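Local coordinates for protein putative TRAP PERIPLASMIC SOLUTE BINDING PROTEIN (Haemophilus influenzae, PDB 4PBQ) that binds L-gulonate in its pocket and probably delivers such sugar acids to a TRAP transporter as a periplasmic solute-binding protein, at residues N144-I149 with Q226-F231. Sequence-based numbering, arbitrary orientation.
Sequences NGFRVI and QSNHIF. With 2UF (L-gulonate), chain D.
One face of the F146 ring receives the edge of F231: CD1 of F231 stands 3.6 Å from CE2 of F146, over the centre of the ring, and the planes meet at 77°, a T-shaped (edge-to-face) pair. CB of F231 adds a CH-pi contact to the same ring. F231 in turn has the carbonyl O of G145 over a face. The R147 guanidinium meets L-gulonate at its edge: NH1 donates to O5 of the ligand at 2.9 Å, nearly straight, and NH2 reaches O6B of the ligand at 3.0 Å. The arginine chain runs extended from CA to CD, where CD lies beside CG2 of I230 at 3.7 Å, and then bends at chi3 (79°). The salt bridge from NE to E206 and the bond from NH1 to S232 help fix the group's rotation. E206 also accepts from NE2 of H229, while OG of S227 lies in the plane of that imidazole at its edge, 2.8 Å from ND1 of H229, in a hydrogen bond. The H229 ring is thus gripped at both nitrogens, and W177 stacks on it. The backbones join through R147 N to I230 O at 2.8 Å, with a C=O...N angle of 176°, plus a weak bond from H229 N to R147 O. F146 and F231 form an antiparallel non-hydrogen-bonded pair, next to a classic beta bulge in which N144 and G145 together lie opposite S232. Strand 136-151 thereby meets the start of strand 231-239 and presents R147 to the carboxylate end of L-gulonate, which R167 also hydrogen-bonds, in the ligand pocket of a family 7 TRAP solute-binding protein.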
ATOM      1  N   ASN A 144       1.096  -0.012  -4.937  1.00  5.10           N
ATOM      2  CA  ASN A 144       1.800  -1.185  -4.471  1.00  8.53           C
ATOM      3  C   ASN A 144       1.116  -2.439  -5.033  1.00  5.56           C
ATOM      4  O   ASN A 144       1.777  -3.360  -5.491  1.00  7.21           O
ATOM      5  CB  ASN A 144       1.898  -1.189  -2.942  1.00  5.68           C
ATOM      6  CG  ASN A 144       2.930  -0.211  -2.441  1.00 11.17           C
ATOM      7  OD1 ASN A 144       3.895   0.058  -3.134  1.00 11.14           O
ATOM      8  ND2 ASN A 144       2.729   0.330  -1.256  1.00 10.86           N
ATOM      9  N   GLY A 145      -0.223  -2.450  -5.021  1.00  9.09           N
ATOM     10  CA  GLY A 145      -0.965  -3.419  -5.791  1.00  8.04           C
ATOM     11  C   GLY A 145      -1.994  -4.211  -5.007  1.00  5.76           C
ATOM     12  O   GLY A 145      -2.156  -4.022  -3.784  1.00  7.95           O
ATOM     13  N   PHE A 146      -2.699  -5.081  -5.722  1.00  7.62           N
ATOM     14  CA  PHE A 146      -3.587  -6.015  -5.040  1.00  6.09           C
ATOM     15  C   PHE A 146      -2.819  -6.968  -4.175  1.00  8.41           C
ATOM     16  O   PHE A 146      -1.765  -7.472  -4.550  1.00  7.81           O
ATOM     17  CB  PHE A 146      -4.417  -6.778  -6.040  1.00  6.67           C
ATOM     18  CG  PHE A 146      -5.513  -5.955  -6.657  1.00  8.73           C
ATOM     19  CD1 PHE A 146      -6.732  -5.797  -6.015  1.00 10.20           C
ATOM     20  CD2 PHE A 146      -5.313  -5.337  -7.872  1.00  8.19           C
ATOM     21  CE1 PHE A 146      -7.737  -5.042  -6.582  1.00  9.91           C
ATOM     22  CE2 PHE A 146      -6.309  -4.568  -8.462  1.00 11.18           C
ATOM     23  CZ  PHE A 146      -7.523  -4.414  -7.829  1.00 11.49           C
ATOM     24  N   ARG A 147      -3.404  -7.286  -3.025  1.00  5.63           N
ATOM     25  CA  ARG A 147      -2.751  -8.176  -2.093  1.00  6.29           C
ATOM     26  C   ARG A 147      -3.144  -9.643  -2.319  1.00  6.71           C
ATOM     27  O   ARG A 147      -4.304  -9.959  -2.592  1.00  7.47           O
ATOM     28  CB  ARG A 147      -3.084  -7.745  -0.655  1.00  7.17           C
ATOM     29  CG  ARG A 147      -2.657  -6.309  -0.367  1.00  7.90           C
ATOM     30  CD  ARG A 147      -3.073  -5.841   0.962  1.00  6.23           C
ATOM     31  NE  ARG A 147      -2.242  -6.288   2.079  1.00  5.05           N
ATOM     32  CZ  ARG A 147      -1.185  -5.637   2.542  1.00  4.35           C
ATOM     33  NH1 ARG A 147      -0.812  -4.488   1.987  1.00  5.47           N
ATOM     34  NH2 ARG A 147      -0.528  -6.110   3.573  1.00  6.50           N
ATOM     35  N   VAL A 148      -2.149 -10.511  -2.214  1.00  6.73           N
ATOM     36  CA  VAL A 148      -2.332 -11.960  -2.340  1.00  7.94           C
ATOM     37  C   VAL A 148      -1.849 -12.627  -1.046  1.00  6.48           C
ATOM     38  O   VAL A 148      -1.111 -12.027  -0.261  1.00  8.42           O
ATOM     39  CB  VAL A 148      -1.644 -12.544  -3.595  1.00  8.93           C
ATOM     40  CG1 VAL A 148      -2.176 -11.870  -4.830  1.00  8.71           C
ATOM     41  CG2 VAL A 148      -0.125 -12.412  -3.525  1.00  7.67           C
ATOM     42  N   ILE A 149      -2.305 -13.848  -0.803  1.00  8.55           N
ATOM     43  CA  ILE A 149      -1.918 -14.579   0.405  1.00  6.56           C
ATOM     44  C   ILE A 149      -0.773 -15.545   0.138  1.00 11.51           C
ATOM     45  O   ILE A 149      -0.852 -16.385  -0.749  1.00 14.54           O
ATOM     46  CB  ILE A 149      -3.117 -15.386   0.948  1.00  9.45           C
ATOM     47  CG1 ILE A 149      -4.267 -14.437   1.301  1.00 10.62           C
ATOM     48  CG2 ILE A 149      -2.694 -16.201   2.168  1.00 13.70           C
ATOM     49  CD1 ILE A 149      -5.586 -15.157   1.609  1.00 14.26           C
ATOM     50  N   GLN A 226      -3.952 -16.294  -5.160  1.00 11.41           N
ATOM     51  CA  GLN A 226      -4.276 -15.027  -5.812  1.00 10.86           C
ATOM     52  C   GLN A 226      -5.646 -14.464  -5.445  1.00 12.87           C
ATOM     53  O   GLN A 226      -6.526 -14.297  -6.281  1.00 12.56           O
ATOM     54  CB  GLN A 226      -4.162 -15.171  -7.312  1.00 11.84           C
ATOM     55  CG  GLN A 226      -4.107 -13.877  -8.053  1.00 18.43           C
ATOM     56  CD  GLN A 226      -3.908 -14.124  -9.530  1.00 28.97           C
ATOM     57  OE1 GLN A 226      -4.844 -13.996 -10.328  1.00 34.18           O
ATOM     58  NE2 GLN A 226      -2.695 -14.530  -9.899  1.00 19.36           N
ATOM     59  N   SER A 227      -5.793 -14.148  -4.177  1.00 10.15           N
ATOM     60  CA  SER A 227      -7.040 -13.627  -3.645  1.00 10.16           C
ATOM     61  C   SER A 227      -7.387 -12.226  -4.134  1.00 10.16           C
ATOM     62  O   SER A 227      -8.540 -11.938  -4.424  1.00 11.62           O
ATOM     63  CB  SER A 227      -6.991 -13.663  -2.120  1.00  7.50           C
ATOM     64  OG  SER A 227      -5.799 -13.081  -1.599  1.00 11.15           O
ATOM     65  N   ASN A 228      -6.384 -11.359  -4.245  1.00  9.02           N
ATOM     66  CA  ASN A 228      -6.593  -9.967  -4.625  1.00  8.75           C
ATOM     67  C   ASN A 228      -7.720  -9.348  -3.796  1.00  7.24           C
ATOM     68  O   ASN A 228      -8.598  -8.667  -4.327  1.00 10.95           O
ATOM     69  CB  ASN A 228      -6.865  -9.833  -6.119  1.00  8.59           C
ATOM     70  CG  ASN A 228      -5.682 -10.267  -6.968  1.00 15.17           C
ATOM     71  OD1 ASN A 228      -4.558 -10.250  -6.496  1.00 11.62           O
ATOM     72  ND2 ASN A 228      -5.928 -10.631  -8.222  1.00 17.27           N
ATOM     73  N   HIS A 229      -7.691  -9.627  -2.494  1.00  9.08           N
ATOM     74  CA  HIS A 229      -8.763  -9.199  -1.596  1.00  9.27           C
ATOM     75  C   HIS A 229      -8.828  -7.696  -1.321  1.00  7.93           C
ATOM     76  O   HIS A 229      -9.896  -7.157  -1.058  1.00 10.68           O
ATOM     77  CB  HIS A 229      -8.673  -9.981  -0.286  1.00  8.29           C
ATOM     78  CG  HIS A 229      -7.308  -9.978   0.342  1.00  7.56           C
ATOM     79  ND1 HIS A 229      -6.296 -10.816  -0.071  1.00  8.14           N
ATOM     80  CD2 HIS A 229      -6.787  -9.228   1.342  1.00  9.99           C
ATOM     81  CE1 HIS A 229      -5.207 -10.580   0.645  1.00  7.66           C
ATOM     82  NE2 HIS A 229      -5.485  -9.630   1.524  1.00  8.34           N
ATOM     83  N   ILE A 230      -7.668  -7.032  -1.376  1.00  7.99           N
ATOM     84  CA  ILE A 230      -7.509  -5.640  -0.960  1.00  7.18           C
ATOM     85  C   ILE A 230      -6.488  -4.999  -1.908  1.00  7.37           C
ATOM     86  O   ILE A 230      -5.524  -5.678  -2.313  1.00  7.50           O
ATOM     87  CB  ILE A 230      -7.030  -5.540   0.508  1.00  8.77           C
ATOM     88  CG1 ILE A 230      -8.193  -5.844   1.473  1.00  7.73           C
ATOM     89  CG2 ILE A 230      -6.369  -4.164   0.805  1.00  8.26           C
ATOM     90  CD1 ILE A 230      -7.804  -5.881   2.964  1.00  7.63           C
ATOM     91  N   PHE A 231      -6.717  -3.743  -2.294  1.00  6.48           N
ATOM     92  CA  PHE A 231      -5.758  -3.006  -3.128  1.00  6.57           C
ATOM     93  C   PHE A 231      -4.998  -2.029  -2.252  1.00  8.60           C
ATOM     94  O   PHE A 231      -5.602  -1.230  -1.556  1.00  8.46           O
ATOM     95  CB  PHE A 231      -6.440  -2.209  -4.250  1.00  9.00           C
ATOM     96  CG  PHE A 231      -5.445  -1.488  -5.134  1.00  9.45           C
ATOM     97  CD1 PHE A 231      -4.857  -2.128  -6.223  1.00  9.54           C
ATOM     98  CD2 PHE A 231      -5.025  -0.212  -4.817  1.00 10.83           C
ATOM     99  CE1 PHE A 231      -3.896  -1.461  -7.009  1.00  9.07           C
ATOM    100  CE2 PHE A 231      -4.067   0.453  -5.604  1.00  9.59           C
ATOM    101  CZ  PHE A 231      -3.505  -0.182  -6.683  1.00 10.36           C
TER
HETATM  102  O6A 2UF D 401       3.311  -4.023   6.170  1.00  6.48           O
HETATM  103  C6  2UF D 401       2.502  -4.269   5.265  1.00 10.19           C
HETATM  104  O6B 2UF D 401       2.038  -5.387   4.996  1.00  8.56           O
HETATM  105  C5  2UF D 401       2.085  -3.085   4.368  1.00  8.06           C
HETATM  106  O5  2UF D 401       1.752  -3.586   3.092  1.00  5.42           O
HETATM  107  C4  2UF D 401       0.873  -2.339   4.969  1.00  8.76           C
HETATM  108  O4  2UF D 401       1.248  -1.722   6.211  1.00  6.81           O
HETATM  109  C3  2UF D 401       0.357  -1.285   3.965  1.00  5.48           C
HETATM  110  O3  2UF D 401       1.429  -0.421   3.452  1.00  5.86           O
HETATM  111  C2  2UF D 401      -0.728  -0.395   4.594  1.00  6.75           C
HETATM  112  O2  2UF D 401      -1.336   0.261   3.498  1.00  6.20           O
HETATM  113  C1  2UF D 401      -1.831  -1.235   5.307  1.00  4.97           C
HETATM  114  O1  2UF D 401      -2.870  -0.330   5.712  1.00  6.69           O